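Local coordinates for GTPase activator-like protein (Chaetomium thermophilum, PDB 5HIU), which probably acts as a GTPase activator, being a fungal TSC2, of which this chain is the all-helical N-terminal part, at residues Ser21-Leu31 with Ala42-Phe53; Val58-Lys66 with Glu98-Leu106. One frame throughout, in Å; residues are numbered along the deposited sequence.

Interaction 1 (Ser21-Leu31 with Ala42-Phe53); sequences SPEQADLVAKL and AANKLRFAVVDF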
# COMPACT_ATOMS: atom_id res chain seq x y z
N SER A 21 -0.86 43.47 20.52
CA SER A 21 -0.60 43.76 21.97
C SER A 21 0.69 44.56 22.15
O SER A 21 1.66 44.34 21.42
CB SER A 21 -0.51 42.47 22.78
OG SER A 21 -1.65 41.64 22.58
N PRO A 22 0.72 45.47 23.14
CA PRO A 22 1.95 46.22 23.44
C PRO A 22 3.05 45.33 24.05
O PRO A 22 4.24 45.62 23.90
CB PRO A 22 1.48 47.28 24.43
CG PRO A 22 0.29 46.68 25.10
CD PRO A 22 -0.37 45.82 24.07
N GLU A 23 2.64 44.25 24.72
CA GLU A 23 3.58 43.24 25.23
C GLU A 23 4.17 42.48 24.06
O GLU A 23 5.38 42.38 23.92
CB GLU A 23 2.87 42.27 26.18
CG GLU A 23 2.43 42.92 27.49
CD GLU A 23 1.72 41.95 28.42
OE1 GLU A 23 1.56 40.76 28.06
OE2 GLU A 23 1.34 42.38 29.53
N GLN A 24 3.29 41.96 23.21
CA GLN A 24 3.70 41.31 21.96
C GLN A 24 4.58 42.23 21.10
O GLN A 24 5.50 41.78 20.43
CB GLN A 24 2.47 40.83 21.17
CG GLN A 24 1.67 39.70 21.82
CD GLN A 24 0.36 39.40 21.11
OE1 GLN A 24 -0.33 40.30 20.63
NE2 GLN A 24 -0.00 38.12 21.03
N ALA A 25 4.29 43.53 21.13
CA ALA A 25 5.10 44.51 20.40
C ALA A 25 6.55 44.43 20.88
O ALA A 25 7.47 44.26 20.06
CB ALA A 25 4.54 45.91 20.58
N ASP A 26 6.73 44.52 22.20
CA ASP A 26 8.04 44.32 22.83
C ASP A 26 8.71 43.03 22.38
O ASP A 26 9.80 43.05 21.79
CB ASP A 26 7.90 44.26 24.36
CG ASP A 26 7.73 45.62 24.98
OD1 ASP A 26 7.80 46.64 24.25
OD2 ASP A 26 7.54 45.66 26.21
N LEU A 27 8.06 41.91 22.65
CA LEU A 27 8.65 40.59 22.37
C LEU A 27 9.18 40.50 20.96
O LEU A 27 10.30 40.01 20.74
CB LEU A 27 7.64 39.48 22.65
CG LEU A 27 7.12 39.43 24.09
CD1 LEU A 27 6.14 38.27 24.26
CD2 LEU A 27 8.27 39.31 25.08
N VAL A 28 8.41 41.01 20.00
CA VAL A 28 8.81 40.97 18.59
C VAL A 28 10.04 41.83 18.36
O VAL A 28 10.91 41.46 17.58
CB VAL A 28 7.67 41.42 17.65
CG1 VAL A 28 8.17 41.48 16.21
CG2 VAL A 28 6.50 40.46 17.72
N ALA A 29 10.09 42.98 19.01
CA ALA A 29 11.29 43.82 18.94
C ALA A 29 12.52 43.01 19.40
O ALA A 29 13.54 42.95 18.70
CB ALA A 29 11.12 45.08 19.77
N LYS A 30 12.40 42.36 20.56
CA LYS A 30 13.48 41.54 21.08
C LYS A 30 13.75 40.35 20.17
O LYS A 30 14.90 39.97 19.95
CB LYS A 30 13.15 41.05 22.48
CG LYS A 30 13.04 42.17 23.50
CD LYS A 30 12.64 41.65 24.87
CE LYS A 30 12.84 42.70 25.95
NZ LYS A 30 12.34 42.21 27.26
N LEU A 31 12.68 39.77 19.63
CA LEU A 31 12.81 38.64 18.70
C LEU A 31 13.59 39.03 17.45
O LEU A 31 14.37 38.23 16.93
CB LEU A 31 11.43 38.10 18.33
CG LEU A 31 11.42 36.88 17.40
CD1 LEU A 31 12.09 35.67 18.04
CD2 LEU A 31 9.99 36.54 17.01
N ALA A 42 12.42 35.34 23.74
CA ALA A 42 11.31 36.06 23.12
C ALA A 42 10.45 35.08 22.34
O ALA A 42 9.21 35.06 22.47
CB ALA A 42 11.84 37.14 22.19
N ALA A 43 11.12 34.26 21.54
CA ALA A 43 10.49 33.20 20.81
C ALA A 43 9.58 32.40 21.72
O ALA A 43 8.43 32.11 21.37
CB ALA A 43 11.54 32.30 20.18
N ASN A 44 10.08 32.04 22.89
CA ASN A 44 9.33 31.19 23.80
C ASN A 44 8.11 31.92 24.37
O ASN A 44 7.05 31.33 24.55
CB ASN A 44 10.21 30.69 24.95
CG ASN A 44 10.96 29.42 24.61
OD1 ASN A 44 10.46 28.32 24.80
ND2 ASN A 44 12.18 29.57 24.11
N LYS A 45 8.28 33.21 24.67
CA LYS A 45 7.19 34.00 25.23
C LYS A 45 6.11 34.28 24.19
O LYS A 45 4.94 34.03 24.44
CB LYS A 45 7.73 35.32 25.76
CG LYS A 45 8.52 35.14 27.04
CD LYS A 45 9.25 36.40 27.41
CE LYS A 45 9.90 36.29 28.77
NZ LYS A 45 10.65 37.55 29.00
N LEU A 46 6.52 34.79 23.04
CA LEU A 46 5.62 34.90 21.89
C LEU A 46 4.88 33.61 21.61
O LEU A 46 3.69 33.62 21.33
CB LEU A 46 6.40 35.29 20.64
CG LEU A 46 6.64 36.77 20.57
CD1 LEU A 46 7.75 37.08 19.59
CD2 LEU A 46 5.34 37.46 20.20
N ARG A 47 5.57 32.48 21.67
CA ARG A 47 4.86 31.25 21.41
C ARG A 47 3.69 31.14 22.36
O ARG A 47 2.65 30.62 21.99
CB ARG A 47 5.76 30.04 21.53
CG ARG A 47 5.09 28.79 21.05
CD ARG A 47 5.99 27.59 21.18
NE ARG A 47 6.03 27.05 22.54
CZ ARG A 47 6.97 27.32 23.45
NH1 ARG A 47 7.97 28.15 23.18
NH2 ARG A 47 6.91 26.76 24.65
N PHE A 48 3.86 31.64 23.57
CA PHE A 48 2.77 31.71 24.55
C PHE A 48 1.75 32.79 24.16
O PHE A 48 0.54 32.55 24.22
CB PHE A 48 3.32 31.96 25.97
CG PHE A 48 3.58 30.70 26.72
CD1 PHE A 48 4.52 29.79 26.26
CD2 PHE A 48 2.87 30.40 27.87
CE1 PHE A 48 4.75 28.60 26.94
CE2 PHE A 48 3.10 29.21 28.55
CZ PHE A 48 4.03 28.31 28.08
N ALA A 49 2.24 33.96 23.77
CA ALA A 49 1.40 35.09 23.36
C ALA A 49 0.49 34.77 22.19
O ALA A 49 -0.71 35.01 22.23
CB ALA A 49 2.28 36.27 22.99
N VAL A 50 1.10 34.22 21.15
CA VAL A 50 0.36 33.79 19.97
C VAL A 50 -0.73 32.82 20.39
O VAL A 50 -1.88 32.99 19.99
CB VAL A 50 1.31 33.17 18.92
CG1 VAL A 50 0.55 32.43 17.83
CG2 VAL A 50 2.20 34.25 18.30
N VAL A 51 -0.39 31.85 21.23
CA VAL A 51 -1.39 30.89 21.73
C VAL A 51 -2.59 31.63 22.35
O VAL A 51 -3.74 31.22 22.20
CB VAL A 51 -0.77 29.88 22.75
CG1 VAL A 51 -1.84 29.14 23.55
CG2 VAL A 51 0.13 28.87 22.05
N ASP A 52 -2.31 32.75 23.02
CA ASP A 52 -3.34 33.51 23.72
C ASP A 52 -4.02 34.59 22.86
O ASP A 52 -4.96 35.26 23.31
CB ASP A 52 -2.74 34.13 24.99
CG ASP A 52 -2.38 33.08 26.02
OD1 ASP A 52 -2.07 31.93 25.64
OD2 ASP A 52 -2.40 33.40 27.22
N PHE A 53 -3.54 34.76 21.63
CA PHE A 53 -4.11 35.69 20.68
C PHE A 53 -3.97 35.10 19.28
O PHE A 53 -3.18 35.58 18.48
CB PHE A 53 -3.40 37.04 20.76
CG PHE A 53 -3.64 37.78 22.05
CD1 PHE A 53 -4.74 38.62 22.20
CD2 PHE A 53 -2.74 37.67 23.11
CE1 PHE A 53 -4.94 39.32 23.38
CE2 PHE A 53 -2.94 38.36 24.29
CZ PHE A 53 -4.05 39.19 24.43
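L46 is the knob that locks helix 22-33 onto helix 36-52: its side chain sits among Q24, L27, V28 and L31. L46 CG lies 3.6 Å from L27 CB, while L46 CD1 reaches L31 CD2 at 3.5 Å, and both methyls touch V28 CG2. With CG of L31 anti to its backbone N (chi1 -178°), that side chain stretches over to L46 by one methyl and to A43 by the other. One turn earlier on helix 36-52, the backbones come close at a small residue, A42, whose CB rests 3.6 Å from the carbonyl O of L27. On the outer flank L27 runs across K45 at about a right angle, L27 CD1 packing on K45 CB at 3.7 Å, so the lysine contributes its aliphatic part; K45 NZ and K30 NZ are like charges 5.3 Å apart.

Polar groups gather at the N-terminal end of helix 22-33. Q24 OE1 accepts from both S21 N and S21 OG, the hydroxyl bond being 2.7 Å, and this grip fixes the amide's rotation. Q24 NE2 is thereby turned toward the other helix, 3.5 Å from A49 CB. The amide plane is inclined 59° to the F53 ring, and S21 OG stands over the centre of that ring, 3.9 Å from F53 CZ.

V28, L31 and V50 continue onto helix 59-65, and L46 onto L84 of helix 75-89. At a crossing angle of -148°, the two helices form an antiparallel helical hairpin at the N-terminal end of the modelled chain, in keeping with the alpha-solenoid build of this TSC2 region.

Interaction 2 (Val58-Lys66 with Glu98-Leu106); sequences VHAIWHAAK and ERSEYFHTL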
# COMPACT_ATOMS: atom_id res chain seq x y z
N VAL A 58 0.34 36.98 12.76
CA VAL A 58 1.59 36.31 13.01
C VAL A 58 2.66 36.69 11.98
O VAL A 58 3.81 36.30 12.11
CB VAL A 58 1.39 34.77 13.04
CG1 VAL A 58 0.20 34.42 13.94
CG2 VAL A 58 1.22 34.18 11.64
N HIS A 59 2.29 37.47 10.97
CA HIS A 59 3.17 37.69 9.83
C HIS A 59 4.55 38.27 10.16
O HIS A 59 5.56 37.77 9.67
CB HIS A 59 2.51 38.58 8.80
CG HIS A 59 3.20 38.57 7.47
ND1 HIS A 59 3.63 37.40 6.87
CD2 HIS A 59 3.51 39.57 6.62
CE1 HIS A 59 4.17 37.69 5.70
NE2 HIS A 59 4.11 38.99 5.52
N ALA A 60 4.59 39.33 10.97
CA ALA A 60 5.87 39.97 11.30
C ALA A 60 6.65 39.13 12.32
O ALA A 60 7.88 39.09 12.31
CB ALA A 60 5.62 41.37 11.83
N ILE A 61 5.91 38.44 13.18
CA ILE A 61 6.47 37.43 14.06
C ILE A 61 7.17 36.34 13.23
O ILE A 61 8.24 35.87 13.58
CB ILE A 61 5.39 36.84 14.98
CG1 ILE A 61 4.86 37.89 15.96
CG2 ILE A 61 5.93 35.66 15.77
CD1 ILE A 61 3.54 37.54 16.62
N TRP A 62 6.55 35.92 12.13
CA TRP A 62 7.13 34.89 11.30
C TRP A 62 8.49 35.36 10.83
O TRP A 62 9.48 34.65 10.97
CB TRP A 62 6.25 34.57 10.10
CG TRP A 62 6.82 33.49 9.24
CD1 TRP A 62 7.70 33.64 8.20
CD2 TRP A 62 6.57 32.09 9.36
NE1 TRP A 62 8.00 32.41 7.66
CE2 TRP A 62 7.34 31.44 8.37
CE3 TRP A 62 5.77 31.31 10.21
CZ2 TRP A 62 7.32 30.05 8.20
CZ3 TRP A 62 5.76 29.93 10.04
CH2 TRP A 62 6.52 29.32 9.03
N HIS A 63 8.54 36.57 10.30
CA HIS A 63 9.75 37.07 9.68
C HIS A 63 10.83 37.30 10.72
O HIS A 63 12.01 37.01 10.49
CB HIS A 63 9.49 38.38 8.97
CG HIS A 63 8.44 38.30 7.93
ND1 HIS A 63 8.15 37.14 7.24
CD2 HIS A 63 7.62 39.25 7.43
CE1 HIS A 63 7.18 37.37 6.38
NE2 HIS A 63 6.85 38.64 6.47
N ALA A 64 10.42 37.83 11.86
CA ALA A 64 11.35 38.01 12.95
C ALA A 64 12.15 36.72 13.22
O ALA A 64 13.35 36.78 13.41
CB ALA A 64 10.61 38.46 14.20
N ALA A 65 11.47 35.57 13.18
CA ALA A 65 11.99 34.31 13.72
C ALA A 65 12.54 33.33 12.72
O ALA A 65 13.35 32.49 13.09
CB ALA A 65 10.90 33.61 14.52
N LYS A 66 12.09 33.38 11.46
CA LYS A 66 12.38 32.32 10.49
C LYS A 66 13.86 31.97 10.31
O LYS A 66 14.19 30.81 10.03
CB LYS A 66 11.76 32.61 9.13
CG LYS A 66 12.21 33.90 8.46
CD LYS A 66 11.20 34.28 7.38
CE LYS A 66 11.47 35.64 6.78
NZ LYS A 66 11.96 35.52 5.39
N GLU A 98 1.19 34.63 1.74
CA GLU A 98 1.76 34.42 3.07
C GLU A 98 1.94 32.92 3.36
O GLU A 98 2.97 32.49 3.90
CB GLU A 98 0.90 35.10 4.16
CG GLU A 98 1.14 36.60 4.25
CD GLU A 98 0.11 37.36 5.10
OE1 GLU A 98 -1.04 36.89 5.26
OE2 GLU A 98 0.45 38.48 5.58
N ARG A 99 0.94 32.12 2.98
CA ARG A 99 1.04 30.66 3.07
C ARG A 99 2.18 30.14 2.22
O ARG A 99 2.84 29.18 2.59
CB ARG A 99 -0.25 30.00 2.64
CG ARG A 99 -1.38 30.15 3.64
CD ARG A 99 -2.64 29.59 3.05
NE ARG A 99 -2.47 28.18 2.74
CZ ARG A 99 -2.55 27.21 3.64
NH1 ARG A 99 -2.80 27.48 4.91
NH2 ARG A 99 -2.36 25.96 3.26
N SER A 100 2.42 30.78 1.09
CA SER A 100 3.48 30.33 0.23
C SER A 100 4.82 30.55 0.89
O SER A 100 5.74 29.77 0.71
CB SER A 100 3.43 31.03 -1.12
OG SER A 100 3.89 30.14 -2.11
N GLU A 101 4.93 31.60 1.68
CA GLU A 101 6.21 31.93 2.27
C GLU A 101 6.48 31.06 3.48
O GLU A 101 7.63 30.71 3.79
CB GLU A 101 6.22 33.39 2.65
CG GLU A 101 7.62 33.92 2.93
CD GLU A 101 7.64 35.43 3.07
OE1 GLU A 101 6.99 36.13 2.23
OE2 GLU A 101 8.32 35.88 4.03
N TYR A 102 5.41 30.70 4.16
CA TYR A 102 5.53 29.76 5.24
C TYR A 102 5.96 28.39 4.71
O TYR A 102 6.89 27.78 5.22
CB TYR A 102 4.21 29.71 6.01
CG TYR A 102 3.74 31.06 6.55
CD1 TYR A 102 4.61 32.13 6.72
CD2 TYR A 102 2.41 31.25 6.90
CE1 TYR A 102 4.16 33.34 7.20
CE2 TYR A 102 1.96 32.45 7.39
CZ TYR A 102 2.83 33.49 7.54
OH TYR A 102 2.38 34.67 8.02
N PHE A 103 5.32 27.92 3.66
CA PHE A 103 5.69 26.62 3.11
C PHE A 103 7.19 26.55 2.75
O PHE A 103 7.86 25.59 3.05
CB PHE A 103 4.81 26.29 1.92
CG PHE A 103 5.21 25.05 1.19
CD1 PHE A 103 4.73 23.81 1.58
CD2 PHE A 103 6.06 25.12 0.10
CE1 PHE A 103 5.09 22.66 0.90
CE2 PHE A 103 6.43 23.97 -0.59
CZ PHE A 103 5.94 22.74 -0.19
N HIS A 104 7.72 27.56 2.10
CA HIS A 104 9.11 27.49 1.67
C HIS A 104 10.08 27.63 2.82
O HIS A 104 11.16 27.02 2.80
CB HIS A 104 9.36 28.51 0.59
CG HIS A 104 8.64 28.18 -0.67
ND1 HIS A 104 7.56 28.90 -1.13
CD2 HIS A 104 8.81 27.16 -1.54
CE1 HIS A 104 7.11 28.36 -2.24
NE2 HIS A 104 7.86 27.30 -2.52
N THR A 105 9.69 28.41 3.83
CA THR A 105 10.45 28.50 5.06
C THR A 105 10.49 27.14 5.77
O THR A 105 11.56 26.65 6.14
CB THR A 105 9.82 29.53 6.01
OG1 THR A 105 9.83 30.82 5.42
CG2 THR A 105 10.53 29.58 7.35
N LEU A 106 9.33 26.53 5.96
CA LEU A 106 9.27 25.31 6.74
C LEU A 106 9.78 24.06 6.02
O LEU A 106 10.17 23.12 6.68
CB LEU A 106 7.86 25.08 7.27
CG LEU A 106 6.83 24.45 6.32
CD1 LEU A 106 6.90 22.92 6.27
CD2 LEU A 106 5.44 24.90 6.74
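Y102 lies obliquely against the indole of W62, and this pair is the tight heart of the contact: Y102 CD1 stands over the indole face, 3.3 Å from W62 CE2, with the ring planes 39° apart. W62 CG is anti to its backbone N (chi1 -179°), which sends the indole across to helix 96-107. There Y102 CB makes a CH-pi contact with its six-membered ring, and T105 meets its edge. W62 NE1 gives T105 OG1 a weak hydrogen bond of 3.3 Å; OG1 in turn donates to E101 O of its own helix.

The segments run nearly parallel, 25° apart, with axes 11.7 Å from each other, a spacing bridged by large side chains. Such packing of non-consecutive helices, with helix 75-89 between them in the chain, is what an alpha-solenoid shows; L85 and V89 of that helix pack on W62.

The H59 end is polar and partly exposed, yet still close. H59 ND1 donates to Y102 OH (3.2 Å), while E98 lays OE2 over the centre of the imidazole, 3.3 Å from H59 CG; E98 OE1 accepts from T95 N. Looser is the partly exposed K66 side, where E101 OE2, which also lies beside the H63 ring, forms a long salt bridge of 3.9 Å with K66 NZ.

How the interactions relate
Interactions 1 and 2 follow one another along the N-terminal end of the solenoid, their centres about 15 Å apart. Helix 59-65 joins them: it is one partner of interaction 2 and covers one side of interaction 1, with I61 against V28 and A64 against L31. Helix 75-89 touches both. Both contacts are partly buried; interaction 1 reaches exposed residues at its edges, whereas the touching residues of interaction 2 are at most partly exposed. Interaction 1 joins consecutive antiparallel helices by small and branched aliphatic residues at close range, whereas interaction 2 joins near-parallel helices farther apart, filling the gap with aromatic rings and adding hydrogen bonds and charge.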